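Local coordinates for uncharacterized protein (Bacteroides eggerthii, PDB 4GDZ) that is of unknown function but belongs to the DUF4251 family and folds into a large antiparallel beta-sheet that carries a bound magnesium ion, at residues A[65-70]-A[167-172]; A[119-124]-A[128-133]; A[144-149]-A[153-158]. All blocks are in the same frame, centred on the assembly; numbering follows the deposited sequence. Where two conformers were deposited one is given.

Overall arrangement
Interactions 2 and 3 are successive beta-hairpins of one antiparallel sheet, joined where strands 128-135 and 141-148 run side by side; their centres lie 9 Å apart. Both combine backbone ladders with an apolar inner face, and both touch the second subunit through the other face, but interaction 3 is the more buried and alone includes magnesium ligands, at its turn end. Interaction 1 differs: it sets a short C-terminal helix on a break in strand 61-74, is partly buried, and relies on one isoleucine instead of paired backbones. Its centre is 17 Å from that of interaction 3, which it meets through Asn69 and Leu157, and no other subunit touches it.

Interaction 1. Residues A[65-70]-A[167-172]; sequences TSNTNF and SNIFKG
Ile169 reaches from a short C-terminal helix onto Ser66, Asn67 and Phe70, where strand 61-74 is interrupted by a 3-10 segment at 66-67. The motif is a short N-capped helix, set against this break in the sheet. Ser167 occupies the N-cap: its OG accepts from Phe170 N at 3.1 Å, in a nearly straight bond. The same OG is hydrogen-bonded to Glu50, a residue of strand 46-55, which ties the start of the helix to the sheet.

Ile169 carries the contact, with 95 of the 153 Å² buried between the two segments. Its two branches divide the work. CG2 stands over the centre of the Phe70 ring, 3.8 Å from the centroid and only 4° off the normal, a CH-pi contact in which all six ring carbons are almost equally distant. The Phe70 torsion (chi1 66°) sets CG between the backbone N and carbonyl carbon, turning one ring face toward the helix. The other branch ends in CD1, which lies 3.7 Å from Ser66 O and equally close to Asn67 CA, over the backbone of the 3-10 turn.

Phe170, one residue on, points away from the break; its ring lies nearly parallel to that of Trp175, and its carbonyl O accepts from Trp175 NE1. Lys171 continues the helix by donating from its backbone N to Ser167 O. Within 65-70 the turn is closed by its own bonds: Asn69 N donates to Ser66 O at 3.1 Å, and the buried Asn69 amide, whose OD1 is taken by Ala83 N, sends ND2 to Thr65 O at 2.7 Å with the acceptor within 1° of the amide plane.

Interaction 2. Residues A[119-124]-A[128-133]; sequences SFSIQG and SAQIFL
Ile131 lies against one face of the Phe120 ring in the hairpin of strands 116-123 and 128-135. Its CB sits 3.9 Å from the ring centroid, 14° off the normal and displaced toward the rim, a CH-pi contact; CG2 meets Phe120 CZ at 3.6 Å while CG1 covers the CE2 side. Phe120 CG lies between the backbone N and the carbonyl carbon (chi1 58°), which brings the ring over the neighbouring strand.

The antiparallel ladder fixes this register. Phe120 and Ile131 exchange both backbone bonds, as do Ile122 and Ala129; the bond from Ile131 N to Phe120 O measures 2.8 Å. Further out on this apolar face, Phe120 also packs on Phe47, Val71 and Val73, and Ile131 packs on Val144 and Ile146.

The reverse face is more polar. A water joins Ser121 OG (2.7 Å) to Gln130 NE2, from which it accepts; the extended Gln130 chain carries the amide there. At the turn end, Gln123 NE2 donates to Gly124 O. Toward the second subunit, Phe132 meets Tyr88 of that subunit edge-to-face, and within the hairpin Ser119 CB lies near the Phe132 ring plane, 4.4 Å from CD1.

Interaction 3. Residues A[144-149]-A[153-158]; sequences VTINPN and NTMTLS. With MG (magnesium ion), chain B.
The hydroxyls of Thr145 and Thr156 meet across the two strands, OG1 to OG1 at 2.9 Å, with either able to be the donor. Both side chains have OG1 beside their own backbone N (chi1 -59° and -64°), and this matched choice brings the two oxygens together while the chains run at a slant to one another. Thr145 OG1 also accepts from Gln60 NE2 of the second subunit, so it has two partners. Replacing Thr145 by a valine removes this oxygen and would probably leave both the Thr156 hydroxyl and Gln60 of the second subunit without this partner at the subunit contact. Toward the turn, Thr145 CG2 lies 4.0 Å from Thr154 CB.

The segments are the facing arms of an antiparallel beta-hairpin, strands 141-148 and 155-163. Val144 with Leu157 and Ile146 with Met155 are its hydrogen-bonded pairs, each joined by two backbone bonds. Their side chains turn to the apolar face, where Ile146 CD1 touches Leu157 CD1 at 3.9 Å. The selenomethionine Met155, in the conformer modelled, brings CE to Pro148 CG, also 3.9 Å, with the two side chains roughly at right angles. Val80 and Val82 of strand 77-85 pack against Ile146 on this face.

At the turn end the contact includes a magnesium site. Asn147 CG stands anti to its backbone N (chi1 -177°), and OD1 coordinates the magnesium. Thr154 CG2 meets Asn147 CG at 3.6 Å, the two side chains set obliquely. Asn151, within the turn, adds its carbonyl O. The ion is further held by Pro148 O at 2.5 Å and Asn153 O at 2.3 Å.

Interaction 1. Residues A[65-70]-A[167-172]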
loop_
_atom_site.group_PDB
_atom_site.type_symbol
_atom_site.label_atom_id
_atom_site.label_comp_id
_atom_site.label_asym_id
_atom_site.label_seq_id
_atom_site.Cartn_x
_atom_site.Cartn_y
_atom_site.Cartn_z
ATOM N N THR A 65 2.144 -19.693 2.995
ATOM C CA THR A 65 2.897 -20.538 3.928
ATOM C C THR A 65 4.378 -20.185 3.952
ATOM O O THR A 65 5.034 -20.246 2.931
ATOM C CB THR A 65 2.811 -22.007 3.468
ATOM O OG1 THR A 65 1.435 -22.347 3.278
ATOM C CG2 THR A 65 3.469 -22.953 4.468
ATOM N N SER A 66 4.908 -19.899 5.132
ATOM C CA SER A 66 6.333 -19.618 5.320
ATOM C C SER A 66 7.311 -20.733 4.899
ATOM O O SER A 66 8.409 -20.446 4.412
ATOM C CB SER A 66 6.575 -19.261 6.793
ATOM O OG SER A 66 7.916 -18.889 6.977
ATOM N N ASN A 67 6.918 -22.004 5.070
ATOM C CA ASN A 67 7.777 -23.152 4.705
ATOM C C ASN A 67 8.334 -23.117 3.272
ATOM O O ASN A 67 9.444 -23.601 3.002
ATOM C CB ASN A 67 7.039 -24.501 4.886
ATOM C CG ASN A 67 7.942 -25.693 4.527
ATOM O OD1 ASN A 67 9.026 -25.851 5.111
ATOM N ND2 ASN A 67 7.541 -26.492 3.529
ATOM N N THR A 68 7.568 -22.548 2.335
ATOM C CA THR A 68 8.044 -22.416 0.952
ATOM C C THR A 68 8.007 -20.958 0.475
ATOM O O THR A 68 7.890 -20.705 -0.716
ATOM C CB THR A 68 7.187 -23.289 0.014
ATOM O OG1 THR A 68 5.804 -22.894 0.128
ATOM C CG2 THR A 68 7.317 -24.785 0.377
ATOM N N ASN A 69 8.141 -20.004 1.398
ATOM C CA ASN A 69 8.170 -18.580 1.067
ATOM C C ASN A 69 9.168 -17.843 1.970
ATOM O O ASN A 69 8.827 -17.355 3.066
ATOM C CB ASN A 69 6.763 -17.980 1.166
ATOM C CG ASN A 69 5.852 -18.466 0.070
ATOM O OD1 ASN A 69 5.961 -18.026 -1.081
ATOM N ND2 ASN A 69 4.978 -19.428 0.397
ATOM N N PHE A 70 10.422 -17.847 1.550
ATOM C CA PHE A 70 11.498 -17.291 2.334
ATOM C C PHE A 70 12.707 -16.897 1.492
ATOM O O PHE A 70 12.887 -17.357 0.366
ATOM C CB PHE A 70 11.930 -18.267 3.445
ATOM C CG PHE A 70 12.562 -19.537 2.912
ATOM C CD1 PHE A 70 13.910 -19.583 2.655
ATOM C CD2 PHE A 70 11.782 -20.657 2.626
ATOM C CE1 PHE A 70 14.480 -20.725 2.121
ATOM C CE2 PHE A 70 12.340 -21.800 2.103
ATOM C CZ PHE A 70 13.689 -21.827 1.841
ATOM N N SER A 167 15.437 -18.908 13.328
ATOM C CA SER A 167 14.607 -19.257 12.181
ATOM C C SER A 167 14.300 -20.749 12.159
ATOM O O SER A 167 15.217 -21.566 12.053
ATOM C CB SER A 167 15.336 -18.860 10.897
ATOM O OG SER A 167 14.699 -19.398 9.773
ATOM N N ASN A 168 13.019 -21.111 12.259
ATOM C CA ASN A 168 12.615 -22.520 12.116
ATOM C C ASN A 168 12.901 -23.058 10.721
ATOM O O ASN A 168 13.114 -24.257 10.556
ATOM C CB ASN A 168 11.137 -22.722 12.456
ATOM C CG ASN A 168 10.838 -22.498 13.927
ATOM O OD1 ASN A 168 11.700 -22.682 14.787
ATOM N ND2 ASN A 168 9.615 -22.087 14.222
ATOM N N ILE A 169 12.893 -22.189 9.702
ATOM C CA ILE A 169 13.263 -22.584 8.328
ATOM C C ILE A 169 14.711 -23.067 8.316
ATOM O O ILE A 169 15.039 -24.145 7.805
ATOM C CB ILE A 169 13.145 -21.397 7.332
ATOM C CG1 ILE A 169 11.679 -21.006 7.124
ATOM C CG2 ILE A 169 13.792 -21.739 5.986
ATOM C CD1 ILE A 169 10.799 -22.154 6.687
ATOM N N PHE A 170 15.591 -22.234 8.855
ATOM C CA PHE A 170 17.010 -22.581 8.910
ATOM C C PHE A 170 17.223 -23.848 9.743
ATOM O O PHE A 170 17.949 -24.756 9.330
ATOM C CB PHE A 170 17.886 -21.439 9.464
ATOM C CG PHE A 170 19.360 -21.809 9.573
ATOM C CD1 PHE A 170 20.157 -21.889 8.421
ATOM C CD2 PHE A 170 19.918 -22.123 10.789
ATOM C CE1 PHE A 170 21.496 -22.252 8.518
ATOM C CE2 PHE A 170 21.253 -22.497 10.886
ATOM C CZ PHE A 170 22.036 -22.554 9.751
ATOM N N LYS A 171 16.570 -23.919 10.901
ATOM C CA LYS A 171 16.869 -24.968 11.870
ATOM C C LYS A 171 16.203 -26.298 11.543
ATOM O O LYS A 171 16.600 -27.303 12.080
ATOM C CB LYS A 171 16.500 -24.544 13.308
ATOM C CG LYS A 171 17.366 -23.419 13.863
ATOM C CD LYS A 171 17.052 -23.118 15.326
ATOM C CE LYS A 171 15.678 -22.491 15.500
ATOM N NZ LYS A 171 15.499 -21.961 16.889
ATOM N N GLY A 172 15.223 -26.309 10.654
ATOM C CA GLY A 172 14.448 -27.518 10.385
ATOM C C GLY A 172 15.116 -28.550 9.464
ATOM O O GLY A 172 14.619 -29.649 9.330
#

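Interaction 2. Residues A[119-124]-A[128-133]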
loop_
_atom_site.group_PDB
_atom_site.type_symbol
_atom_site.label_atom_id
_atom_site.label_comp_id
_atom_site.label_asym_id
_atom_site.label_seq_id
_atom_site.Cartn_x
_atom_site.Cartn_y
_atom_site.Cartn_z
ATOM N N SER A 119 19.828 -4.469 -1.290
ATOM C CA SER A 119 19.629 -5.279 -2.494
ATOM C C SER A 119 20.763 -6.253 -2.628
ATOM O O SER A 119 21.882 -6.021 -2.115
ATOM C CB SER A 119 19.486 -4.410 -3.776
ATOM O OG SER A 119 20.720 -3.857 -4.201
ATOM N N PHE A 120 20.483 -7.329 -3.340
ATOM C CA PHE A 120 21.473 -8.349 -3.650
ATOM C C PHE A 120 20.879 -9.296 -4.682
ATOM O O PHE A 120 19.669 -9.260 -4.950
ATOM C CB PHE A 120 21.953 -9.105 -2.388
ATOM C CG PHE A 120 20.861 -9.785 -1.612
ATOM C CD1 PHE A 120 20.174 -9.107 -0.627
ATOM C CD2 PHE A 120 20.542 -11.122 -1.849
ATOM C CE1 PHE A 120 19.160 -9.722 0.088
ATOM C CE2 PHE A 120 19.546 -11.743 -1.120
ATOM C CZ PHE A 120 18.847 -11.038 -0.165
ATOM N N SER A 121 21.740 -10.103 -5.298
ATOM C CA SER A 121 21.314 -11.159 -6.207
ATOM C C SER A 121 21.723 -12.538 -5.693
ATOM O O SER A 121 22.747 -12.681 -5.031
ATOM C CB SER A 121 21.882 -10.938 -7.612
ATOM O OG SER A 121 21.096 -9.941 -8.254
ATOM N N ILE A 122 20.879 -13.523 -5.981
ATOM C CA ILE A 122 21.185 -14.953 -5.745
ATOM C C ILE A 122 21.332 -15.582 -7.111
ATOM O O ILE A 122 20.414 -15.486 -7.933
ATOM C CB ILE A 122 20.085 -15.653 -4.928
ATOM C CG1 ILE A 122 19.958 -14.991 -3.552
ATOM C CG2 ILE A 122 20.386 -17.154 -4.771
ATOM C CD1 ILE A 122 18.860 -15.564 -2.691
ATOM N N GLN A 123 22.494 -16.178 -7.372
ATOM C CA GLN A 123 22.804 -16.779 -8.684
ATOM C C GLN A 123 22.796 -18.308 -8.585
ATOM O O GLN A 123 23.606 -18.897 -7.869
ATOM C CB GLN A 123 24.186 -16.323 -9.177
ATOM C CG GLN A 123 24.642 -16.963 -10.503
ATOM C CD GLN A 123 23.868 -16.447 -11.702
ATOM O OE1 GLN A 123 23.864 -15.252 -11.951
ATOM N NE2 GLN A 123 23.197 -17.341 -12.434
ATOM N N GLY A 124 21.892 -18.947 -9.306
ATOM C CA GLY A 124 21.855 -20.403 -9.411
ATOM C C GLY A 124 22.425 -20.850 -10.746
ATOM O O GLY A 124 23.080 -20.082 -11.449
ATOM N N SER A 128 18.653 -16.809 -11.976
ATOM C CA SER A 128 19.039 -15.924 -10.869
ATOM C C SER A 128 17.856 -15.090 -10.457
ATOM O O SER A 128 16.839 -15.046 -11.160
ATOM C CB SER A 128 20.215 -15.034 -11.289
ATOM O OG SER A 128 19.820 -14.177 -12.350
ATOM N N ALA A 129 17.969 -14.436 -9.319
ATOM C CA ALA A 129 16.913 -13.523 -8.866
ATOM C C ALA A 129 17.578 -12.319 -8.220
ATOM O O ALA A 129 18.512 -12.467 -7.437
ATOM C CB ALA A 129 15.951 -14.185 -7.860
ATOM N N GLN A 130 17.078 -11.135 -8.566
ATOM C CA GLN A 130 17.446 -9.887 -7.897
ATOM C C GLN A 130 16.448 -9.572 -6.770
ATOM O O GLN A 130 15.230 -9.671 -6.942
ATOM C CB GLN A 130 17.506 -8.755 -8.908
ATOM C CG GLN A 130 18.003 -7.465 -8.276
ATOM C CD GLN A 130 18.347 -6.478 -9.342
ATOM O OE1 GLN A 130 17.474 -6.043 -10.090
ATOM N NE2 GLN A 130 19.621 -6.150 -9.445
ATOM N N ILE A 131 16.991 -9.252 -5.603
ATOM C CA ILE A 131 16.242 -9.132 -4.350
ATOM C C ILE A 131 16.371 -7.699 -3.812
ATOM O O ILE A 131 17.481 -7.178 -3.751
ATOM C CB ILE A 131 16.826 -10.075 -3.270
ATOM C CG1 ILE A 131 17.092 -11.498 -3.829
ATOM C CG2 ILE A 131 15.916 -10.093 -2.045
ATOM C CD1 ILE A 131 15.868 -12.249 -4.300
ATOM N N PHE A 132 15.267 -7.100 -3.398
ATOM C CA PHE A 132 15.259 -5.800 -2.725
ATOM C C PHE A 132 14.484 -5.967 -1.427
ATOM O O PHE A 132 13.350 -6.409 -1.429
ATOM C CB PHE A 132 14.622 -4.717 -3.600
ATOM C CG PHE A 132 14.522 -3.349 -2.926
ATOM C CD1 PHE A 132 15.673 -2.643 -2.554
ATOM C CD2 PHE A 132 13.293 -2.815 -2.589
ATOM C CE1 PHE A 132 15.597 -1.420 -1.909
ATOM C CE2 PHE A 132 13.209 -1.578 -1.968
ATOM C CZ PHE A 132 14.364 -0.883 -1.617
ATOM N N LEU A 133 15.107 -5.601 -0.319
ATOM C CA LEU A 133 14.563 -5.830 1.018
ATOM C C LEU A 133 14.573 -4.526 1.795
ATOM O O LEU A 133 15.569 -3.791 1.783
ATOM C CB LEU A 133 15.411 -6.912 1.711
ATOM C CG LEU A 133 15.182 -7.340 3.163
ATOM C CD1 LEU A 133 16.005 -8.591 3.429
ATOM C CD2 LEU A 133 15.592 -6.239 4.123
HETATM O O HOH W 1 21.715 -7.311 -7.805
#

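Interaction 3. Residues A[144-149]-A[153-158]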
loop_
_atom_site.group_PDB
_atom_site.type_symbol
_atom_site.label_atom_id
_atom_site.label_comp_id
_atom_site.label_asym_id
_atom_site.label_seq_id
_atom_site.Cartn_x
_atom_site.Cartn_y
_atom_site.Cartn_z
ATOM N N VAL A 144 10.020 -7.757 0.885
ATOM C CA VAL A 144 11.018 -8.174 -0.082
ATOM C C VAL A 144 10.360 -8.238 -1.455
ATOM O O VAL A 144 9.238 -8.723 -1.578
ATOM C CB VAL A 144 11.666 -9.523 0.353
ATOM C CG1 VAL A 144 10.660 -10.699 0.348
ATOM C CG2 VAL A 144 12.825 -9.878 -0.542
ATOM N N THR A 145 11.070 -7.766 -2.480
ATOM C CA THR A 145 10.695 -7.966 -3.876
ATOM C C THR A 145 11.712 -8.842 -4.544
ATOM O O THR A 145 12.934 -8.599 -4.435
ATOM C CB THR A 145 10.622 -6.580 -4.595
ATOM O OG1 THR A 145 9.641 -5.801 -3.898
ATOM C CG2 THR A 145 10.236 -6.701 -6.120
ATOM N N ILE A 146 11.212 -9.858 -5.232
ATOM C CA ILE A 146 11.998 -10.873 -5.901
ATOM C C ILE A 146 11.750 -10.797 -7.389
ATOM O O ILE A 146 10.600 -10.919 -7.869
ATOM C CB ILE A 146 11.653 -12.291 -5.337
ATOM C CG1 ILE A 146 11.914 -12.328 -3.808
ATOM C CG2 ILE A 146 12.444 -13.403 -6.052
ATOM C CD1 ILE A 146 10.973 -13.202 -3.019
ATOM N N ASN A 147 12.839 -10.639 -8.134
ATOM C CA ASN A 147 12.789 -10.459 -9.571
ATOM C C ASN A 147 13.629 -11.515 -10.279
ATOM O O ASN A 147 14.842 -11.325 -10.432
ATOM C CB ASN A 147 13.265 -9.021 -9.916
ATOM C CG ASN A 147 13.189 -8.697 -11.400
ATOM O OD1 ASN A 147 12.724 -9.484 -12.205
ATOM N ND2 ASN A 147 13.680 -7.521 -11.764
ATOM N N PRO A 148 12.998 -12.618 -10.746
ATOM C CA PRO A 148 13.776 -13.664 -11.434
ATOM C C PRO A 148 14.271 -13.199 -12.791
ATOM O O PRO A 148 13.677 -12.324 -13.378
ATOM C CB PRO A 148 12.748 -14.805 -11.609
ATOM C CG PRO A 148 11.754 -14.574 -10.515
ATOM C CD PRO A 148 11.615 -13.080 -10.489
ATOM N N ASN A 149 15.357 -13.773 -13.291
ATOM C CA ASN A 149 15.967 -13.237 -14.510
ATOM C C ASN A 149 15.194 -13.557 -15.786
ATOM O O ASN A 149 15.438 -12.923 -16.803
ATOM C CB ASN A 149 17.396 -13.764 -14.689
ATOM C CG ASN A 149 17.404 -15.226 -15.084
ATOM O OD1 ASN A 149 16.923 -16.079 -14.347
ATOM N ND2 ASN A 149 17.832 -15.498 -16.292
ATOM N N ASN A 153 8.459 -9.821 -14.789
ATOM C CA ASN A 153 7.590 -9.875 -13.634
ATOM C C ASN A 153 8.361 -10.044 -12.298
ATOM O O ASN A 153 9.519 -10.469 -12.258
ATOM C CB ASN A 153 6.559 -10.985 -13.814
ATOM C CG ASN A 153 5.811 -10.869 -15.142
ATOM O OD1 ASN A 153 5.522 -9.769 -15.610
ATOM N ND2 ASN A 153 5.522 -11.997 -15.756
ATOM N N THR A 154 7.713 -9.665 -11.213
ATOM C CA THR A 154 8.318 -9.700 -9.899
ATOM C C THR A 154 7.235 -10.130 -8.920
ATOM O O THR A 154 6.046 -10.130 -9.260
ATOM C CB THR A 154 8.891 -8.312 -9.518
ATOM O OG1 THR A 154 7.804 -7.419 -9.358
ATOM C CG2 THR A 154 9.822 -7.742 -10.600
HETATM N N MSE A 155 7.662 -10.510 -7.721
HETATM C CA MSE A 155 6.774 -10.884 -6.627
HETATM C C MSE A 155 7.233 -10.135 -5.389
HETATM O O MSE A 155 8.435 -10.010 -5.145
HETATM C CB MSE A 155 6.838 -12.386 -6.360
HETATM C CG MSE A 155 6.198 -13.231 -7.444
HETATM SE SE MSE A 155 7.033 -14.974 -7.610
HETATM C CE MSE A 155 8.838 -14.172 -7.916
ATOM N N THR A 156 6.277 -9.623 -4.621
ATOM C CA THR A 156 6.555 -8.843 -3.401
ATOM C C THR A 156 5.828 -9.529 -2.248
ATOM O O THR A 156 4.617 -9.778 -2.319
ATOM C CB THR A 156 6.162 -7.363 -3.579
ATOM O OG1 THR A 156 6.980 -6.775 -4.609
ATOM C CG2 THR A 156 6.356 -6.530 -2.249
ATOM N N LEU A 157 6.585 -9.830 -1.198
ATOM C CA LEU A 157 6.103 -10.506 0.014
ATOM C C LEU A 157 6.583 -9.781 1.253
ATOM O O LEU A 157 7.536 -9.016 1.195
ATOM C CB LEU A 157 6.622 -11.942 0.060
ATOM C CG LEU A 157 6.153 -12.790 -1.143
ATOM C CD1 LEU A 157 7.171 -12.778 -2.281
ATOM C CD2 LEU A 157 5.864 -14.211 -0.687
ATOM N N SER A 158 5.912 -10.014 2.376
ATOM C CA SER A 158 6.333 -9.443 3.633
ATOM C C SER A 158 6.290 -10.498 4.675
ATOM O O SER A 158 5.561 -11.504 4.542
ATOM C CB SER A 158 5.491 -8.220 4.042
ATOM O OG SER A 158 4.149 -8.553 4.341
HETATM MG MG MG B . 11.488 -11.186 -13.251
#